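Local atomic coordinates of sucrose 6(F)-phosphate phosphorylase (Thermoanaerobacterium thermosaccharolyticum DSM 571, PDB entry 6S9V), a protein that belongs to the alpha-amylase family, built on a closed eight-stranded parallel TIM barrel joined to an antiparallel beta-sheet. Residues A[377-380]-A[381-385]; A[479-482]-A[483-486]; A[73-76]-A[77-80]; A[80-83]-A[84-87]. All coordinates share one frame; numbering follows the deposited sequence.

Interaction 1. Residues A[377-380]-A[381-385]; sequences AARA and IQFFT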
ATOM      1  N   ALA A 377      -0.521  -7.101 -20.488  1.00 22.23           N
ATOM      2  CA  ALA A 377      -0.951  -5.780 -20.935  1.00 24.73           C
ATOM      3  C   ALA A 377      -1.165  -4.845 -19.752  1.00 21.01           C
ATOM      4  O   ALA A 377      -0.758  -3.674 -19.793  1.00 21.00           O
ATOM      5  CB  ALA A 377      -2.223  -5.894 -21.775  1.00 29.79           C
ATOM      6  N   ALA A 378      -1.778  -5.357 -18.677  1.00 17.92           N
ATOM      7  CA  ALA A 378      -1.992  -4.580 -17.462  1.00 18.74           C
ATOM      8  C   ALA A 378      -0.680  -4.073 -16.875  1.00 18.15           C
ATOM      9  O   ALA A 378      -0.571  -2.901 -16.480  1.00 18.02           O
ATOM     10  CB  ALA A 378      -2.735  -5.436 -16.435  1.00 18.82           C
ATOM     11  N   ARG A 379       0.317  -4.952 -16.767  1.00 17.13           N
ATOM     12  CA  ARG A 379       1.607  -4.548 -16.216  1.00 17.66           C
ATOM     13  C   ARG A 379       2.322  -3.574 -17.146  1.00 18.84           C
ATOM     14  O   ARG A 379       3.006  -2.657 -16.682  1.00 20.21           O
ATOM     15  CB  ARG A 379       2.480  -5.782 -15.960  1.00 20.04           C
ATOM     16  CG  ARG A 379       1.985  -6.657 -14.802  1.00 21.48           C
ATOM     17  CD  ARG A 379       2.266  -6.018 -13.446  1.00 20.51           C
ATOM     18  NE  ARG A 379       1.835  -6.903 -12.367  1.00 19.61           N
ATOM     19  CZ  ARG A 379       1.636  -6.533 -11.109  1.00 18.93           C
ATOM     20  NH1 ARG A 379       1.835  -5.275 -10.728  1.00 19.26           N
ATOM     21  NH2 ARG A 379       1.223  -7.434 -10.225  1.00 17.81           N
ATOM     22  N   ALA A 380       2.199  -3.765 -18.465  1.00 21.15           N
ATOM     23  CA  ALA A 380       2.791  -2.807 -19.395  1.00 21.33           C
ATOM     24  C   ALA A 380       2.188  -1.419 -19.199  1.00 20.44           C
ATOM     25  O   ALA A 380       2.912  -0.414 -19.124  1.00 20.17           O
ATOM     26  CB  ALA A 380       2.596  -3.276 -20.840  1.00 20.30           C
ATOM     27  N   ILE A 381       0.860  -1.344 -19.108  1.00 19.75           N
ATOM     28  CA  ILE A 381       0.198  -0.076 -18.820  1.00 19.94           C
ATOM     29  C   ILE A 381       0.745   0.513 -17.527  1.00 19.21           C
ATOM     30  O   ILE A 381       1.094   1.697 -17.458  1.00 19.40           O
ATOM     31  CB  ILE A 381      -1.325  -0.259 -18.742  1.00 19.55           C
ATOM     32  CG1 ILE A 381      -1.906  -0.653 -20.101  1.00 19.08           C
ATOM     33  CG2 ILE A 381      -1.969   1.029 -18.219  1.00 19.87           C
ATOM     34  CD1 ILE A 381      -3.328  -1.203 -20.002  1.00 20.63           C
ATOM     35  N   GLN A 382       0.815  -0.308 -16.477  1.00 18.32           N
ATOM     36  CA  GLN A 382       1.335   0.170 -15.200  1.00 19.11           C
ATOM     37  C   GLN A 382       2.740   0.736 -15.359  1.00 19.20           C
ATOM     38  O   GLN A 382       3.040   1.835 -14.879  1.00 19.68           O
ATOM     39  CB  GLN A 382       1.344  -0.965 -14.173  1.00 19.60           C
ATOM     40  CG  GLN A 382       1.754  -0.492 -12.781  1.00 19.11           C
ATOM     41  CD  GLN A 382       2.321  -1.590 -11.906  1.00 19.22           C
ATOM     42  OE1 GLN A 382       2.175  -2.777 -12.189  1.00 19.89           O
ATOM     43  NE2 GLN A 382       2.960  -1.185 -10.817  1.00 18.23           N
ATOM     44  N   PHE A 383       3.619  -0.008 -16.036  1.00 19.56           N
ATOM     45  CA  PHE A 383       5.017   0.393 -16.125  1.00 19.66           C
ATOM     46  C   PHE A 383       5.212   1.603 -17.034  1.00 18.76           C
ATOM     47  O   PHE A 383       6.186   2.347 -16.868  1.00 18.24           O
ATOM     48  CB  PHE A 383       5.870  -0.773 -16.623  1.00 19.12           C
ATOM     49  CG  PHE A 383       5.909  -1.964 -15.687  1.00 18.89           C
ATOM     50  CD1 PHE A 383       5.435  -1.876 -14.387  1.00 18.91           C
ATOM     51  CD2 PHE A 383       6.418  -3.176 -16.123  1.00 20.35           C
ATOM     52  CE1 PHE A 383       5.467  -2.972 -13.544  1.00 20.90           C
ATOM     53  CE2 PHE A 383       6.463  -4.276 -15.281  1.00 20.81           C
ATOM     54  CZ  PHE A 383       5.985  -4.178 -13.992  1.00 21.99           C
ATOM     55  N   PHE A 384       4.304   1.828 -17.993  1.00 18.15           N
ATOM     56  CA  PHE A 384       4.368   3.012 -18.839  1.00 19.53           C
ATOM     57  C   PHE A 384       3.694   4.230 -18.213  1.00 21.24           C
ATOM     58  O   PHE A 384       3.807   5.328 -18.760  1.00 20.72           O
ATOM     59  CB  PHE A 384       3.738   2.729 -20.218  1.00 19.50           C
ATOM     60  CG  PHE A 384       4.727   2.194 -21.217  1.00 20.53           C
ATOM     61  CD1 PHE A 384       5.201   0.895 -21.115  1.00 21.12           C
ATOM     62  CD2 PHE A 384       5.208   2.999 -22.228  1.00 20.08           C
ATOM     63  CE1 PHE A 384       6.130   0.410 -22.017  1.00 22.63           C
ATOM     64  CE2 PHE A 384       6.145   2.528 -23.122  1.00 21.36           C
ATOM     65  CZ  PHE A 384       6.605   1.235 -23.024  1.00 24.43           C
ATOM     66  N   THR A 385       2.990   4.057 -17.106  1.00 21.07           N
ATOM     67  CA  THR A 385       2.366   5.175 -16.391  1.00 20.54           C
ATOM     68  C   THR A 385       3.405   5.873 -15.523  1.00 18.52           C
ATOM     69  O   THR A 385       4.149   5.198 -14.804  1.00 19.96           O
ATOM     70  CB  THR A 385       1.216   4.677 -15.517  1.00 22.56           C
ATOM     71  OG1 THR A 385       0.211   4.086 -16.348  1.00 22.11           O
ATOM     72  CG2 THR A 385       0.588   5.837 -14.724  1.00 24.10           C
TER
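R379 turns CG anti to its carbonyl carbon and then bends at chi2 (-74°), whereas Q382 sets CG anti to the backbone N (chi1 -175°) and runs extended beyond it; the two side chains thus lie side by side and point the same way. R379 NH1 donates to Q382 OE1 at 2.9 Å, nearly within the guanidinium plane, although that plane and the amide plane are 46° apart. R379 NH2 makes a salt bridge with D307 and bonds to Y375 OH, and Q382 NE2 bonds to Q390 O, so this buried pair is held from several directions. The setting is the last turns of helix 372-384, which follows the seventh strand of the TIM barrel, 302-304, and precedes the eighth, 388-392. Here I381 N donates to A377 O at 2.9 Å and Q382 N to A378 O at 2.9 Å, regular i to i+4 bonds. F383 N binds R379 O at 2.8 Å, and the same oxygen stands 3.1 Å above one face of the F383 ring, offset toward its rim. One residue on, A380 O accepts from F384 N and lies near the edge of the F384 ring, with CD1 of F384 at 3.3 Å from A380 O.

Interaction 2. Residues A[479-482]-A[483-486]; sequences IDLK and TYKT. With SO4 (sulfate ion), chain G.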
ATOM      1  N   ILE A 479      -0.869  -1.457 -27.412  1.00 22.28           N
ATOM      2  CA  ILE A 479      -1.739  -2.559 -27.014  1.00 21.36           C
ATOM      3  C   ILE A 479      -2.975  -2.543 -27.901  1.00 23.33           C
ATOM      4  O   ILE A 479      -3.641  -1.509 -28.033  1.00 24.29           O
ATOM      5  CB  ILE A 479      -2.153  -2.482 -25.532  1.00 21.14           C
ATOM      6  CG1 ILE A 479      -0.941  -2.585 -24.608  1.00 19.73           C
ATOM      7  CG2 ILE A 479      -3.162  -3.616 -25.208  1.00 21.85           C
ATOM      8  CD1 ILE A 479      -1.224  -2.199 -23.156  1.00 19.01           C
ATOM      9  N   ASP A 480      -3.263  -3.681 -28.523  1.00 23.92           N
ATOM     10  CA  ASP A 480      -4.538  -3.923 -29.190  1.00 25.88           C
ATOM     11  C   ASP A 480      -5.465  -4.548 -28.154  1.00 26.69           C
ATOM     12  O   ASP A 480      -5.284  -5.710 -27.778  1.00 26.05           O
ATOM     13  CB  ASP A 480      -4.342  -4.833 -30.399  1.00 27.46           C
ATOM     14  CG  ASP A 480      -5.630  -5.090 -31.164  1.00 34.17           C
ATOM     15  OD1 ASP A 480      -6.718  -4.713 -30.676  1.00 35.87           O
ATOM     16  OD2 ASP A 480      -5.542  -5.662 -32.275  1.00 37.15           O
ATOM     17  N   LEU A 481      -6.439  -3.772 -27.667  1.00 26.81           N
ATOM     18  CA  LEU A 481      -7.326  -4.274 -26.622  1.00 26.29           C
ATOM     19  C   LEU A 481      -8.269  -5.352 -27.134  1.00 25.64           C
ATOM     20  O   LEU A 481      -8.903  -6.039 -26.322  1.00 25.43           O
ATOM     21  CB  LEU A 481      -8.138  -3.128 -26.016  1.00 26.69           C
ATOM     22  CG  LEU A 481      -7.301  -2.131 -25.200  1.00 23.17           C
ATOM     23  CD1 LEU A 481      -8.151  -0.942 -24.828  1.00 22.92           C
ATOM     24  CD2 LEU A 481      -6.710  -2.791 -23.962  1.00 21.45           C
ATOM     25  N   LYS A 482      -8.395  -5.501 -28.452  1.00 26.64           N
ATOM     26  CA  LYS A 482      -9.182  -6.600 -28.997  1.00 30.02           C
ATOM     27  C   LYS A 482      -8.529  -7.944 -28.686  1.00 31.90           C
ATOM     28  O   LYS A 482      -9.215  -8.908 -28.326  1.00 29.51           O
ATOM     29  CB  LYS A 482      -9.360  -6.409 -30.506  1.00 31.85           C
ATOM     30  CG  LYS A 482     -10.246  -5.216 -30.868  1.00 37.61           C
ATOM     31  CD  LYS A 482     -10.529  -5.108 -32.368  1.00 44.07           C
ATOM     32  CE  LYS A 482      -9.367  -4.490 -33.140  1.00 48.95           C
ATOM     33  NZ  LYS A 482      -9.689  -4.326 -34.598  1.00 52.11           N
ATOM     34  N   THR A 483      -7.202  -8.020 -28.813  1.00 32.78           N
ATOM     35  CA  THR A 483      -6.450  -9.251 -28.627  1.00 31.87           C
ATOM     36  C   THR A 483      -5.548  -9.231 -27.402  1.00 30.87           C
ATOM     37  O   THR A 483      -5.008 -10.284 -27.037  1.00 32.72           O
ATOM     38  CB  THR A 483      -5.576  -9.514 -29.860  1.00 30.15           C
ATOM     39  OG1 THR A 483      -4.573  -8.486 -29.943  1.00 28.88           O
ATOM     40  CG2 THR A 483      -6.416  -9.487 -31.114  1.00 31.56           C
ATOM     41  N   TYR A 484      -5.370  -8.075 -26.764  1.00 26.58           N
ATOM     42  CA  TYR A 484      -4.400  -7.844 -25.699  1.00 25.55           C
ATOM     43  C   TYR A 484      -2.965  -8.055 -26.165  1.00 27.90           C
ATOM     44  O   TYR A 484      -2.052  -8.130 -25.332  1.00 30.83           O
ATOM     45  CB  TYR A 484      -4.692  -8.710 -24.468  1.00 24.30           C
ATOM     46  CG  TYR A 484      -6.089  -8.483 -23.954  1.00 23.31           C
ATOM     47  CD1 TYR A 484      -6.485  -7.236 -23.472  1.00 21.86           C
ATOM     48  CD2 TYR A 484      -7.029  -9.499 -23.991  1.00 23.75           C
ATOM     49  CE1 TYR A 484      -7.785  -7.025 -23.027  1.00 22.31           C
ATOM     50  CE2 TYR A 484      -8.313  -9.298 -23.541  1.00 24.77           C
ATOM     51  CZ  TYR A 484      -8.692  -8.066 -23.069  1.00 23.34           C
ATOM     52  OH  TYR A 484      -9.990  -7.899 -22.644  1.00 23.87           O
ATOM     53  N   LYS A 485      -2.735  -8.103 -27.471  1.00 25.56           N
ATOM     54  CA  LYS A 485      -1.374  -8.136 -27.981  1.00 25.00           C
ATOM     55  C   LYS A 485      -0.656  -6.853 -27.584  1.00 24.13           C
ATOM     56  O   LYS A 485      -1.147  -5.749 -27.839  1.00 25.61           O
ATOM     57  CB  LYS A 485      -1.368  -8.300 -29.496  1.00 29.83           C
ATOM     58  CG  LYS A 485       0.017  -8.561 -30.073  1.00 33.81           C
ATOM     59  CD  LYS A 485      -0.041  -8.708 -31.576  1.00 40.18           C
ATOM     60  CE  LYS A 485       1.261  -9.233 -32.139  1.00 46.78           C
ATOM     61  NZ  LYS A 485       1.233  -9.222 -33.628  1.00 52.01           N
ATOM     62  N   THR A 486       0.507  -7.005 -26.963  1.00 23.50           N
ATOM     63  CA  THR A 486       1.250  -5.902 -26.371  1.00 24.29           C
ATOM     64  C   THR A 486       2.625  -5.866 -27.014  1.00 24.48           C
ATOM     65  O   THR A 486       3.386  -6.836 -26.909  1.00 25.48           O
ATOM     66  CB  THR A 486       1.362  -6.077 -24.853  1.00 25.32           C
ATOM     67  OG1 THR A 486       0.051  -6.101 -24.275  1.00 25.92           O
ATOM     68  CG2 THR A 486       2.162  -4.951 -24.236  1.00 25.80           C
TER
HETATM   69  S   SO4 G 605     -11.194  -0.384 -34.754  1.00 67.38           S
HETATM   70  O1  SO4 G 605     -12.065   0.470 -33.952  1.00 67.45           O
HETATM   71  O2  SO4 G 605     -11.873  -0.767 -35.988  1.00 67.96           O
HETATM   72  O3  SO4 G 605      -9.970   0.349 -35.069  1.00 65.91           O
HETATM   73  O4  SO4 G 605     -10.859  -1.593 -34.004  1.00 68.48           O
HETATM   74  O   HOH W   1      -3.114  -7.157 -32.500  1.00 38.44           O
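I479 and T486 form an antiparallel non-hydrogen-bonded pair at the mouth of a beta hairpin, their side chains alongside each other. D480 N donates to K485 O at 3.0 Å, in the carbonyl plane, and I479 CA adds a CA-H...O contact to that same oxygen. Beyond it the chain turns through L481, K482 and T483, with D480 O receiving weak bonds from both T483 N and Y484 N; Y484 takes positive backbone angles (phi 62°).

Side-chain oxygens fix the turn further. D480 OD1 accepts from K482 N at 2.9 Å, reached from above the carboxylate plane, which makes an Asx turn. T483 OG1, placed between its backbone N and carbonyl carbon, accepts from K485 N at 3.1 Å in an ST turn. A water donates to D480 OD2 and also bonds to T483 OG1, linking the Asx and ST turns. T486 OG1 in turn donates to Y484 O at 3.1 Å.

Among apolar contacts, I479 CG1 lies 3.9 Å from T486 CG2, and L481 CD2 lies 4.5 Å from Y484 CE1. Separately, L481 O sits 3.6 Å above one face of the Y484 ring, offset toward the rim. At the tip, K482 NZ donates to a sulfate oxygen, O4, at 3.0 Å; R460 also binds this ion, probably acquired from the crystallisation liquor.

The hairpin joins strands 473-480 and 485-491 of the five-stranded antiparallel sheet; I479 and T486 pack on helix 372-384, while Y484 OH bonds to L283 O on helix 275-285.

Interaction 3. Residues A[73-76]-A[77-80]; sequences EIEP and KFGT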
ATOM      1  N   GLU A  73      13.249  -4.456  17.416  1.00 19.27           N
ATOM      2  CA  GLU A  73      13.736  -5.721  16.894  1.00 20.79           C
ATOM      3  C   GLU A  73      12.814  -6.179  15.777  1.00 20.05           C
ATOM      4  O   GLU A  73      11.640  -5.797  15.706  1.00 20.19           O
ATOM      5  CB  GLU A  73      13.829  -6.814  17.969  1.00 24.20           C
ATOM      6  CG  GLU A  73      12.497  -7.220  18.536  1.00 28.51           C
ATOM      7  CD  GLU A  73      12.538  -8.526  19.321  1.00 34.90           C
ATOM      8  OE1 GLU A  73      13.637  -8.983  19.721  1.00 38.73           O
ATOM      9  OE2 GLU A  73      11.448  -9.087  19.547  1.00 34.53           O
ATOM     10  N   ILE A  74      13.367  -7.007  14.912  1.00 20.17           N
ATOM     11  CA  ILE A  74      12.578  -7.734  13.927  1.00 19.08           C
ATOM     12  C   ILE A  74      12.002  -8.974  14.600  1.00 19.29           C
ATOM     13  O   ILE A  74      12.636  -9.579  15.472  1.00 20.78           O
ATOM     14  CB  ILE A  74      13.453  -8.095  12.710  1.00 18.63           C
ATOM     15  CG1 ILE A  74      13.943  -6.817  12.009  1.00 20.11           C
ATOM     16  CG2 ILE A  74      12.697  -9.019  11.761  1.00 18.99           C
ATOM     17  CD1 ILE A  74      12.846  -5.868  11.566  1.00 20.96           C
ATOM     18  N   GLU A  75      10.784  -9.343  14.216  1.00 19.09           N
ATOM     19  CA  GLU A  75      10.174 -10.576  14.699  1.00 20.71           C
ATOM     20  C   GLU A  75      11.143 -11.741  14.492  1.00 20.73           C
ATOM     21  O   GLU A  75      11.521 -12.024  13.350  1.00 20.27           O
ATOM     22  CB  GLU A  75       8.857 -10.814  13.964  1.00 21.86           C
ATOM     23  CG  GLU A  75       8.299 -12.238  14.045  1.00 24.58           C
ATOM     24  CD  GLU A  75       8.200 -12.754  15.459  1.00 26.78           C
ATOM     25  OE1 GLU A  75       7.815 -11.977  16.357  1.00 27.99           O
ATOM     26  OE2 GLU A  75       8.508 -13.944  15.668  1.00 27.53           O
ATOM     27  N   PRO A  76      11.579 -12.426  15.566  1.00 21.89           N
ATOM     28  CA  PRO A  76      12.632 -13.445  15.390  1.00 24.36           C
ATOM     29  C   PRO A  76      12.253 -14.599  14.479  1.00 24.11           C
ATOM     30  O   PRO A  76      13.148 -15.203  13.872  1.00 24.61           O
ATOM     31  CB  PRO A  76      12.912 -13.908  16.831  1.00 26.94           C
ATOM     32  CG  PRO A  76      12.565 -12.710  17.667  1.00 26.98           C
ATOM     33  CD  PRO A  76      11.390 -12.067  16.985  1.00 23.31           C
ATOM     34  N   LYS A  77      10.961 -14.913  14.327  1.00 23.62           N
ATOM     35  CA  LYS A  77      10.567 -15.897  13.321  1.00 27.33           C
ATOM     36  C   LYS A  77      11.016 -15.481  11.927  1.00 22.53           C
ATOM     37  O   LYS A  77      11.252 -16.335  11.063  1.00 21.86           O
ATOM     38  CB  LYS A  77       9.046 -16.077  13.318  1.00 41.81           C
ATOM     39  CG  LYS A  77       8.471 -16.974  14.402  1.00 61.08           C
ATOM     40  CD  LYS A  77       6.942 -16.867  14.440  1.00 75.92           C
ATOM     41  CE  LYS A  77       6.275 -17.495  13.224  1.00 87.97           C
ATOM     42  NZ  LYS A  77       6.376 -18.976  13.219  1.00 96.93           N
ATOM     43  N   PHE A  78      11.131 -14.179  11.684  1.00 21.09           N
ATOM     44  CA  PHE A  78      11.473 -13.668  10.364  1.00 20.87           C
ATOM     45  C   PHE A  78      12.954 -13.363  10.206  1.00 21.87           C
ATOM     46  O   PHE A  78      13.483 -13.502   9.098  1.00 22.70           O
ATOM     47  CB  PHE A  78      10.658 -12.405  10.066  1.00 20.13           C
ATOM     48  CG  PHE A  78       9.166 -12.601  10.191  1.00 20.69           C
ATOM     49  CD1 PHE A  78       8.597 -13.843   9.986  1.00 22.51           C
ATOM     50  CD2 PHE A  78       8.334 -11.537  10.512  1.00 21.12           C
ATOM     51  CE1 PHE A  78       7.228 -14.027  10.106  1.00 22.46           C
ATOM     52  CE2 PHE A  78       6.964 -11.722  10.631  1.00 20.77           C
ATOM     53  CZ  PHE A  78       6.417 -12.970  10.426  1.00 20.20           C
ATOM     54  N   GLY A  79      13.623 -12.921  11.259  1.00 22.82           N
ATOM     55  CA  GLY A  79      15.045 -12.650  11.186  1.00 23.88           C
ATOM     56  C   GLY A  79      15.431 -11.539  12.158  1.00 24.06           C
ATOM     57  O   GLY A  79      14.876 -11.436  13.253  1.00 22.47           O
ATOM     58  N   THR A  80      16.389 -10.720  11.727  1.00 23.52           N
ATOM     59  CA  THR A  80      16.935  -9.669  12.564  1.00 21.93           C
ATOM     60  C   THR A  80      17.051  -8.385  11.758  1.00 22.04           C
ATOM     61  O   THR A  80      16.946  -8.379  10.529  1.00 21.80           O
ATOM     62  CB  THR A  80      18.316 -10.028  13.120  1.00 22.42           C
ATOM     63  OG1 THR A  80      19.282  -9.932  12.065  1.00 21.87           O
ATOM     64  CG2 THR A  80      18.321 -11.433  13.697  1.00 25.06           C
TER
HETATM   65  O   HOH W   2      15.214 -10.180  15.777  1.00 29.68           O
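E75 O is gripped by two backbone donors from the segment that follows it: F78 N at 2.8 Å and G79 N at 3.1 Å. They approach differently, the amide of F78 from above the carbonyl plane and that of G79 only slightly tilted from it, so one acceptor closes two nested turns, E75 to F78 and E75 to G79.

The E75 side chain folds back over the same turn. Its CG is anti to the backbone N (chi1 163°), which lays that carbon over one face of the F78 ring, 3.8 Å from the centroid and offset toward the rim, a CH-pi contact. The bend at chi2 then brings the carboxylate round to K77, where OE2 accepts from K77 N at 3.0 Å, met from above the carboxylate plane. The aliphatic part of K77 runs alongside, but its ammonium group does not reach the acid. The carboxylate plane stands steeply to the F78 ring, 78° from it. Beyond F78, G79 takes backbone angles (phi 150°) that are open in practice to glycine.

Further along, I74 CG2 lies against G79 O, and I74 CG1 approaches T80 C at 3.5 Å. A water donates to both I74 O and G79 O, bridging the incoming and outgoing chain.

These bonds fold residues 75-79 into a compact turn within the loop between strand 51-54 and helix 81-88 of the TIM barrel, delivering T80 to the N-cap of that helix.

Interaction 4. Residues A[80-83]-A[84-87]; sequences TWYD and IKKM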
ATOM      1  N   THR A  80      16.389 -10.720  11.727  1.00 23.52           N
ATOM      2  CA  THR A  80      16.935  -9.669  12.564  1.00 21.93           C
ATOM      3  C   THR A  80      17.051  -8.385  11.758  1.00 22.04           C
ATOM      4  O   THR A  80      16.946  -8.379  10.529  1.00 21.80           O
ATOM      5  CB  THR A  80      18.316 -10.028  13.120  1.00 22.42           C
ATOM      6  OG1 THR A  80      19.282  -9.932  12.065  1.00 21.87           O
ATOM      7  CG2 THR A  80      18.321 -11.433  13.697  1.00 25.06           C
ATOM      8  N   TRP A  81      17.276  -7.287  12.475  1.00 22.16           N
ATOM      9  CA  TRP A  81      17.499  -6.007  11.816  1.00 22.07           C
ATOM     10  C   TRP A  81      18.684  -6.068  10.861  1.00 22.58           C
ATOM     11  O   TRP A  81      18.735  -5.310   9.886  1.00 22.40           O
ATOM     12  CB  TRP A  81      17.713  -4.925  12.868  1.00 22.29           C
ATOM     13  CG  TRP A  81      16.492  -4.128  13.197  1.00 20.60           C
ATOM     14  CD1 TRP A  81      15.898  -4.005  14.416  1.00 20.22           C
ATOM     15  CD2 TRP A  81      15.717  -3.339  12.291  1.00 20.16           C
ATOM     16  NE1 TRP A  81      14.808  -3.176  14.331  1.00 19.81           N
ATOM     17  CE2 TRP A  81      14.669  -2.761  13.031  1.00 20.07           C
ATOM     18  CE3 TRP A  81      15.808  -3.068  10.923  1.00 20.22           C
ATOM     19  CZ2 TRP A  81      13.725  -1.924  12.455  1.00 20.39           C
ATOM     20  CZ3 TRP A  81      14.880  -2.223  10.350  1.00 19.88           C
ATOM     21  CH2 TRP A  81      13.837  -1.675  11.112  1.00 21.19           C
ATOM     22  N   TYR A  82      19.660  -6.940  11.129  1.00 24.93           N
ATOM     23  CA  TYR A  82      20.807  -7.059  10.227  1.00 30.14           C
ATOM     24  C   TYR A  82      20.431  -7.714   8.902  1.00 25.36           C
ATOM     25  O   TYR A  82      21.081  -7.456   7.881  1.00 24.98           O
ATOM     26  CB  TYR A  82      21.931  -7.809  10.928  1.00 41.58           C
ATOM     27  CG  TYR A  82      22.434  -7.008  12.097  1.00 55.46           C
ATOM     28  CD1 TYR A  82      23.350  -5.982  11.911  1.00 63.43           C
ATOM     29  CD2 TYR A  82      21.951  -7.234  13.378  1.00 61.18           C
ATOM     30  CE1 TYR A  82      23.799  -5.228  12.973  1.00 68.74           C
ATOM     31  CE2 TYR A  82      22.394  -6.484  14.445  1.00 66.09           C
ATOM     32  CZ  TYR A  82      23.315  -5.482  14.237  1.00 71.39           C
ATOM     33  OH  TYR A  82      23.759  -4.732  15.299  1.00 77.51           O
ATOM     34  N   ASP A  83      19.400  -8.563   8.888  1.00 22.30           N
ATOM     35  CA  ASP A  83      18.874  -9.058   7.617  1.00 22.69           C
ATOM     36  C   ASP A  83      18.342  -7.914   6.761  1.00 23.58           C
ATOM     37  O   ASP A  83      18.493  -7.922   5.529  1.00 24.39           O
ATOM     38  CB  ASP A  83      17.775 -10.091   7.871  1.00 23.19           C
ATOM     39  CG  ASP A  83      18.298 -11.347   8.552  1.00 26.88           C
ATOM     40  OD1 ASP A  83      19.453 -11.741   8.278  1.00 28.72           O
ATOM     41  OD2 ASP A  83      17.564 -11.922   9.375  1.00 26.67           O
ATOM     42  N   ILE A  84      17.688  -6.933   7.393  1.00 22.07           N
ATOM     43  CA  ILE A  84      17.196  -5.758   6.674  1.00 22.84           C
ATOM     44  C   ILE A  84      18.363  -4.916   6.172  1.00 22.56           C
ATOM     45  O   ILE A  84      18.372  -4.434   5.030  1.00 20.43           O
ATOM     46  CB  ILE A  84      16.273  -4.928   7.587  1.00 25.62           C
ATOM     47  CG1 ILE A  84      15.104  -5.768   8.106  1.00 29.98           C
ATOM     48  CG2 ILE A  84      15.762  -3.680   6.864  1.00 24.02           C
ATOM     49  CD1 ILE A  84      14.052  -6.049   7.103  1.00 30.68           C
ATOM     50  N   LYS A  85      19.343  -4.683   7.041  1.00 23.79           N
ATOM     51  CA  LYS A  85      20.512  -3.899   6.667  1.00 26.31           C
ATOM     52  C   LYS A  85      21.215  -4.510   5.464  1.00 26.03           C
ATOM     53  O   LYS A  85      21.631  -3.791   4.548  1.00 25.18           O
ATOM     54  CB  LYS A  85      21.463  -3.802   7.854  1.00 32.44           C
ATOM     55  CG  LYS A  85      22.680  -2.913   7.630  1.00 45.50           C
ATOM     56  CD  LYS A  85      23.583  -2.949   8.851  1.00 62.39           C
ATOM     57  CE  LYS A  85      24.734  -1.964   8.747  1.00 75.51           C
ATOM     58  NZ  LYS A  85      25.571  -1.993   9.980  1.00 82.42           N
ATOM     59  N   LYS A  86      21.350  -5.838   5.447  1.00 26.44           N
ATOM     60  CA  LYS A  86      22.004  -6.502   4.328  1.00 28.74           C
ATOM     61  C   LYS A  86      21.199  -6.328   3.050  1.00 23.61           C
ATOM     62  O   LYS A  86      21.767  -6.050   1.987  1.00 22.86           O
ATOM     63  CB  LYS A  86      22.204  -7.985   4.650  1.00 39.32           C
ATOM     64  CG  LYS A  86      22.774  -8.808   3.509  1.00 54.55           C
ATOM     65  CD  LYS A  86      23.157 -10.206   3.975  1.00 68.32           C
ATOM     66  CE  LYS A  86      23.478 -11.117   2.800  1.00 76.76           C
ATOM     67  NZ  LYS A  86      24.000 -12.439   3.240  1.00 80.64           N
ATOM     68  N   MET A  87      19.877  -6.451   3.140  1.00 21.89           N
ATOM     69  CA  MET A  87      19.033  -6.233   1.970  1.00 22.72           C
ATOM     70  C   MET A  87      19.143  -4.791   1.485  1.00 22.12           C
ATOM     71  O   MET A  87      19.135  -4.531   0.276  1.00 20.92           O
ATOM     72  CB  MET A  87      17.580  -6.587   2.302  1.00 25.45           C
ATOM     73  CG  MET A  87      16.655  -6.699   1.084  1.00 29.81           C
ATOM     74  SD  MET A  87      14.926  -7.100   1.499  1.00 30.90           S
ATOM     75  CE  MET A  87      15.216  -8.611   2.406  1.00 29.22           C
TER
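W81 and I84 meet on the buried side of the first turn of helix 81-88, the helix of a beta-alpha-beta unit between barrel strands 51-54 and 92-97. The two side chains run at a slant to each other: W81 CE3 lies 3.8 Å from I84 CB, and W81 CZ3 lies 3.9 Å from I84 CG2, so the six-membered part of the indole meets the branch point and one methyl of the isoleucine. In I84, chi1 (-57°) puts CG1 beside the backbone N and leaves CG2 anti to it, carrying that methyl to the indole. The tryptophan is also held by partners elsewhere in the chain, NE1 bonding to Y71 O and its ring stacking with F203, while I84 goes on to pack against I54, I93 and L34.

On the solvent-facing side Y82 and K85 come together more loosely, with the lysine chain fully extended and leading away. K86 is extended in the same manner, and its NZ stays 6.8 Å from D83 OD1. M87, by contrast, turns inward, its side chain reaching L37 and strands 51-54 and 92-97.

Three i to i+4 backbone bonds run along this segment: K85 N to W81 O at 3.0 Å, K86 N to Y82 O at 2.9 Å and M87 N to D83 O at 3.1 Å. The helix start is closed by a capping box. T80 OG1 accepts weak bonds from Y82 N and D83 N, and in return D83 OD2 accepts from T80 N at 2.9 Å, met from above its carboxylate plane.

How the interactions relate
The four contacts fall into two pairs. Interactions 3 and 4 share T80 and touch directly, their centres 10 Å apart: I74 CG1 of the loop lies 3.4 Å from W81 N, and I74 CD1 rests on I84 CG1, so the turn packs on the helix it introduces. Interactions 1 and 2 also touch, with centres 13 Å apart; A377 CB meets T486 OG1 at 3.4 Å and I381 CG1 meets I479 CD1 at 3.5 Å, joining helix 372-384 of the barrel to the antiparallel sheet. The pairs are well separated, interactions 2 and 3 having centres 45 Å apart on opposite sides of the chain's centre. The sulfate belongs to interaction 2.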